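Local atomic coordinates of importin subunit beta-1 (Saccharomyces cerevisiae, PDB entry 5OWU), a protein that carries proteins into the nucleus by pairing with importin alpha, the subunit that recognises the classical nuclear localization signal of the cargo. Residues 151-156 against 194-199; 179-184 against 203-208. All blocks are in the same frame, centred on the assembly; numbering follows the deposited sequence.

Interaction 1 of 2, residues 151-156 against 194-199; sequences VKRASL and SKAVRL
V197 meets K152 and L156 with its two methyl branches, and this one valine supplies most of what the 194-199 segment buries here, where two B-type helices run side by side in successive HEAT repeats. Its CG1 is anti to the backbone N (chi1 175°), and V197 CG1 lies 3.6 Å from L156 CD1, the two side chains crossing at about a right angle. L156 CD1 also rests 3.5 Å from the backbone O of V197. The second branch, V197 CG2, sits 4.0 Å from K152 CB, so the lysine joins the apolar patch through the base of its side chain. Beyond CG that chain is extended, and its NZ leaves the patch to form a salt bridge with E192 and a hydrogen bond to A145 O.

R153 approaches differently. Its chain bends at chi2 and chi3, and R153 CG passes 4.0 Å from A196 O. A water links the two residues, accepting from R153 NH1 at 3.2 Å and donating to A196 O at 2.8 Å. No direct hydrogen bond joins the segments. S194 caps the second helix, S194 OG accepting from V197 N at 3.2 Å.

The short axes run 9.0 Å apart at 19°, nearly parallel, as expected of stacked HEAT repeats. Helix 133-142 packs against helix 149-165 at V151 and S155, while R198 and K195 form salt bridges with E231 and D237.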
loop_
_atom_site.group_PDB
_atom_site.type_symbol
_atom_site.label_atom_id
_atom_site.label_comp_id
_atom_site.label_asym_id
_atom_site.label_seq_id
_atom_site.Cartn_x
_atom_site.Cartn_y
_atom_site.Cartn_z
ATOM N N VAL A 151 -13.685 -35.510 2.421
ATOM C CA VAL A 151 -12.337 -35.848 1.980
ATOM C C VAL A 151 -11.933 -34.965 0.806
ATOM O O VAL A 151 -10.821 -34.417 0.769
ATOM C CB VAL A 151 -12.268 -37.345 1.630
ATOM C CG1 VAL A 151 -10.938 -37.696 0.988
ATOM C CG2 VAL A 151 -12.499 -38.176 2.881
ATOM N N LYS A 152 -12.834 -34.804 -0.165
ATOM C CA LYS A 152 -12.595 -33.871 -1.259
ATOM C C LYS A 152 -12.265 -32.484 -0.728
ATOM O O LYS A 152 -11.254 -31.875 -1.103
ATOM C CB LYS A 152 -13.831 -33.793 -2.157
ATOM C CG LYS A 152 -14.141 -35.049 -2.946
ATOM C CD LYS A 152 -15.528 -34.949 -3.574
ATOM C CE LYS A 152 -15.736 -35.981 -4.672
ATOM N NZ LYS A 152 -17.097 -35.881 -5.256
ATOM N N ARG A 153 -13.127 -31.962 0.141
ATOM C CA ARG A 153 -13.005 -30.577 0.576
ATOM C C ARG A 153 -11.739 -30.372 1.398
ATOM O O ARG A 153 -11.008 -29.399 1.196
ATOM C CB ARG A 153 -14.244 -30.176 1.377
ATOM C CG ARG A 153 -14.660 -28.717 1.211
ATOM C CD ARG A 153 -13.736 -27.768 1.960
ATOM N NE ARG A 153 -13.903 -27.861 3.409
ATOM C CZ ARG A 153 -14.825 -27.202 4.107
ATOM N NH1 ARG A 153 -15.684 -26.392 3.493
ATOM N NH2 ARG A 153 -14.892 -27.356 5.426
ATOM N N ALA A 154 -11.464 -31.278 2.338
ATOM C CA ALA A 154 -10.271 -31.141 3.165
ATOM C C ALA A 154 -9.008 -31.216 2.317
ATOM O O ALA A 154 -8.049 -30.461 2.540
ATOM C CB ALA A 154 -10.260 -32.217 4.248
ATOM N N SER A 155 -8.994 -32.104 1.321
ATOM C CA SER A 155 -7.817 -32.208 0.471
ATOM C C SER A 155 -7.636 -30.952 -0.371
ATOM O O SER A 155 -6.506 -30.482 -0.554
ATOM C CB SER A 155 -7.916 -33.459 -0.401
ATOM O OG SER A 155 -8.042 -34.608 0.423
ATOM N N LEU A 156 -8.741 -30.381 -0.876
ATOM C CA LEU A 156 -8.651 -29.134 -1.629
ATOM C C LEU A 156 -8.155 -27.990 -0.748
ATOM O O LEU A 156 -7.353 -27.159 -1.193
ATOM C CB LEU A 156 -10.008 -28.794 -2.251
ATOM C CG LEU A 156 -10.456 -29.767 -3.351
ATOM C CD1 LEU A 156 -11.920 -29.598 -3.693
ATOM C CD2 LEU A 156 -9.609 -29.577 -4.593
ATOM N N SER A 194 -21.078 -30.977 -5.023
ATOM C CA SER A 194 -21.044 -30.227 -3.775
ATOM C C SER A 194 -20.581 -28.799 -4.034
ATOM O O SER A 194 -19.480 -28.582 -4.554
ATOM C CB SER A 194 -20.122 -30.903 -2.765
ATOM O OG SER A 194 -19.885 -30.036 -1.673
ATOM N N LYS A 195 -21.413 -27.826 -3.651
ATOM C CA LYS A 195 -21.027 -26.427 -3.788
ATOM C C LYS A 195 -19.797 -26.116 -2.945
ATOM O O LYS A 195 -18.918 -25.360 -3.375
ATOM C CB LYS A 195 -22.190 -25.519 -3.393
ATOM C CG LYS A 195 -23.422 -25.693 -4.269
ATOM C CD LYS A 195 -24.516 -24.695 -3.912
ATOM C CE LYS A 195 -25.693 -24.792 -4.880
ATOM N NZ LYS A 195 -26.617 -23.619 -4.788
ATOM N N ALA A 196 -19.719 -26.682 -1.738
ATOM C CA ALA A 196 -18.535 -26.482 -0.912
ATOM C C ALA A 196 -17.285 -26.978 -1.626
ATOM O O ALA A 196 -16.232 -26.331 -1.573
ATOM C CB ALA A 196 -18.703 -27.190 0.431
ATOM N N VAL A 197 -17.391 -28.112 -2.324
ATOM C CA VAL A 197 -16.228 -28.683 -2.995
ATOM C C VAL A 197 -15.821 -27.822 -4.184
ATOM O O VAL A 197 -14.631 -27.559 -4.385
ATOM C CB VAL A 197 -16.500 -30.140 -3.416
ATOM C CG1 VAL A 197 -15.331 -30.694 -4.229
ATOM C CG2 VAL A 197 -16.727 -31.018 -2.189
ATOM N N ARG A 198 -16.789 -27.378 -4.997
ATOM C CA ARG A 198 -16.457 -26.510 -6.123
ATOM C C ARG A 198 -15.833 -25.210 -5.642
ATOM O O ARG A 198 -14.877 -24.710 -6.248
ATOM C CB ARG A 198 -17.699 -26.209 -6.962
ATOM C CG ARG A 198 -18.239 -27.380 -7.755
ATOM C CD ARG A 198 -19.163 -26.899 -8.865
ATOM N NE ARG A 198 -18.429 -26.609 -10.095
ATOM C CZ ARG A 198 -18.974 -26.116 -11.201
ATOM N NH1 ARG A 198 -20.269 -25.835 -11.249
ATOM N NH2 ARG A 198 -18.215 -25.899 -12.266
ATOM N N LEU A 199 -16.360 -24.648 -4.552
ATOM C CA LEU A 199 -15.797 -23.421 -3.993
ATOM C C LEU A 199 -14.361 -23.632 -3.552
ATOM O O LEU A 199 -13.470 -22.844 -3.892
ATOM C CB LEU A 199 -16.630 -22.942 -2.803
ATOM C CG LEU A 199 -17.822 -22.038 -3.072
ATOM C CD1 LEU A 199 -18.537 -21.778 -1.760
ATOM C CD2 LEU A 199 -17.378 -20.732 -3.721
HETATM O O HOH W 1 -15.744 -24.797 0.750
#

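Interaction 2 of 2, residues 179-184 against 203-208; sequences NILIAI and NALADS
I184 turns CG1 anti to its carbonyl carbon (chi1 -73°) and CG2 anti to its backbone N, so one branch heads for A204 and the other for L205 across the helix pair of a single HEAT repeat. L205 holds CG anti to its own N, which directs it toward the L181 side. This is the hairpin of the repeat: the two helices run antiparallel, at 161° with short axes 10.2 Å apart, and the facing sides meet through I180, L181 and I184 on one helix and A204, L205 and S208 on the other.

The branches of I184 divide the work. I184 CD1 lies 3.8 Å from A204 CB. The same I184 CD1 also reaches S208 CB, at 4.0 Å, and I184 CG2 rests 3.7 Å from L205 CB. L181 adds a second point of packing, L181 CD2 lying 3.6 Å from L205 CD1, with these two leucines crossing obliquely. An alanine in place of I184 would probably open a gap beside A204, L205 and S208, since both branches that touch them would be gone.

Other helices of the solenoid cover the pair: L205 also packs on L225 and V229 of helix 219-233 and on C247 of helix 238-255, whereas I180 touches M136 of helix 133-142. Across the hairpin, I180 CG2 makes a looser approach to S208. S208 OG turns back into its own helix and donates to L205 O at 2.7 Å, only 15° out of the carbonyl plane.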
loop_
_atom_site.group_PDB
_atom_site.type_symbol
_atom_site.label_atom_id
_atom_site.label_comp_id
_atom_site.label_asym_id
_atom_site.label_seq_id
_atom_site.Cartn_x
_atom_site.Cartn_y
_atom_site.Cartn_z
ATOM N N ASN A 179 0.060 -32.576 -10.998
ATOM C CA ASN A 179 -0.831 -33.295 -10.092
ATOM C C ASN A 179 -1.690 -32.331 -9.288
ATOM O O ASN A 179 -2.883 -32.586 -9.067
ATOM C CB ASN A 179 -0.015 -34.195 -9.171
ATOM C CG ASN A 179 0.511 -35.410 -9.886
ATOM O OD1 ASN A 179 -0.196 -36.004 -10.697
ATOM N ND2 ASN A 179 1.757 -35.780 -9.608
ATOM N N ILE A 180 -1.120 -31.193 -8.891
ATOM C CA ILE A 180 -1.928 -30.197 -8.198
ATOM C C ILE A 180 -3.133 -29.850 -9.057
ATOM O O ILE A 180 -4.285 -29.940 -8.612
ATOM C CB ILE A 180 -1.076 -28.961 -7.854
ATOM C CG1 ILE A 180 -0.035 -29.337 -6.796
ATOM C CG2 ILE A 180 -1.953 -27.787 -7.378
ATOM C CD1 ILE A 180 0.936 -28.222 -6.455
ATOM N N LEU A 181 -2.893 -29.564 -10.339
ATOM C CA LEU A 181 -4.010 -29.178 -11.192
ATOM C C LEU A 181 -5.004 -30.316 -11.314
ATOM O O LEU A 181 -6.221 -30.100 -11.203
ATOM C CB LEU A 181 -3.508 -28.726 -12.560
ATOM C CG LEU A 181 -3.012 -27.280 -12.588
ATOM C CD1 LEU A 181 -2.382 -26.970 -13.930
ATOM C CD2 LEU A 181 -4.143 -26.283 -12.287
ATOM N N ILE A 182 -4.512 -31.550 -11.453
ATOM C CA ILE A 182 -5.447 -32.661 -11.576
ATOM C C ILE A 182 -6.321 -32.712 -10.341
ATOM O O ILE A 182 -7.552 -32.789 -10.428
ATOM C CB ILE A 182 -4.709 -33.992 -11.803
ATOM C CG1 ILE A 182 -3.998 -33.983 -13.153
ATOM C CG2 ILE A 182 -5.691 -35.149 -11.761
ATOM C CD1 ILE A 182 -2.952 -35.067 -13.292
ATOM N N ALA A 183 -5.701 -32.610 -9.169
ATOM C CA ALA A 183 -6.488 -32.713 -7.953
ATOM C C ALA A 183 -7.466 -31.550 -7.855
ATOM O O ALA A 183 -8.629 -31.734 -7.473
ATOM C CB ALA A 183 -5.561 -32.773 -6.736
ATOM N N ILE A 184 -7.036 -30.355 -8.257
ATOM C CA ILE A 184 -7.888 -29.188 -8.059
ATOM C C ILE A 184 -9.026 -29.184 -9.067
ATOM O O ILE A 184 -10.201 -29.053 -8.702
ATOM C CB ILE A 184 -7.056 -27.893 -8.131
ATOM C CG1 ILE A 184 -6.201 -27.753 -6.866
ATOM C CG2 ILE A 184 -7.968 -26.666 -8.306
ATOM C CD1 ILE A 184 -5.292 -26.553 -6.862
ATOM N N ASN A 203 -11.129 -21.743 -5.193
ATOM C CA ASN A 203 -10.251 -20.961 -4.326
ATOM C C ASN A 203 -8.830 -21.521 -4.333
ATOM O O ASN A 203 -7.850 -20.767 -4.415
ATOM C CB ASN A 203 -10.824 -20.932 -2.908
ATOM C CG ASN A 203 -12.120 -20.138 -2.815
ATOM O OD1 ASN A 203 -12.371 -19.239 -3.613
ATOM N ND2 ASN A 203 -12.942 -20.465 -1.828
ATOM N N ALA A 204 -8.698 -22.844 -4.261
ATOM C CA ALA A 204 -7.380 -23.459 -4.368
ATOM C C ALA A 204 -6.736 -23.158 -5.716
ATOM O O ALA A 204 -5.533 -22.896 -5.795
ATOM C CB ALA A 204 -7.495 -24.964 -4.151
ATOM N N LEU A 205 -7.517 -23.201 -6.793
ATOM C CA LEU A 205 -6.975 -22.923 -8.118
ATOM C C LEU A 205 -6.398 -21.516 -8.174
ATOM O O LEU A 205 -5.269 -21.298 -8.659
ATOM C CB LEU A 205 -8.071 -23.104 -9.170
ATOM C CG LEU A 205 -7.662 -22.913 -10.625
ATOM C CD1 LEU A 205 -6.539 -23.877 -10.993
ATOM C CD2 LEU A 205 -8.872 -23.098 -11.549
ATOM N N ALA A 206 -7.170 -20.545 -7.675
ATOM C CA ALA A 206 -6.663 -19.187 -7.532
ATOM C C ALA A 206 -5.342 -19.180 -6.772
ATOM O O ALA A 206 -4.376 -18.535 -7.194
ATOM C CB ALA A 206 -7.698 -18.315 -6.825
ATOM N N ASP A 207 -5.279 -19.911 -5.649
ATOM C CA ASP A 207 -4.032 -19.970 -4.881
ATOM C C ASP A 207 -2.890 -20.568 -5.693
ATOM O O ASP A 207 -1.723 -20.224 -5.474
ATOM C CB ASP A 207 -4.216 -20.798 -3.606
ATOM C CG ASP A 207 -5.096 -20.112 -2.576
ATOM O OD1 ASP A 207 -5.158 -18.867 -2.563
ATOM O OD2 ASP A 207 -5.726 -20.829 -1.775
ATOM N N SER A 208 -3.198 -21.477 -6.613
ATOM C CA SER A 208 -2.173 -22.230 -7.318
ATOM C C SER A 208 -1.616 -21.500 -8.529
ATOM O O SER A 208 -0.571 -21.913 -9.049
ATOM C CB SER A 208 -2.746 -23.564 -7.798
ATOM O OG SER A 208 -3.516 -23.363 -8.972
#

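How the interactions relate
Followed from the N terminus, the chain passes helix 149-165 of HEAT 4, then helix 177-188 and helix 195-208 of HEAT 5. Interaction 1 closes a loop of 37 residues from 151-156 to 194-199; interaction 2 closes one of 18 from 179-184 to 203-208. Their segments alternate, so the loops cross. Both use helix 195-208, its N-terminal part for interaction 1 and its C-terminal part for interaction 2. One contact thus ties neighbouring repeats together and the other joins the helices within a repeat, the two kinds of packing that build a solenoid. Their centres lie about 12 Å apart, and L156 bridges them by packing on A204, A183 and I184.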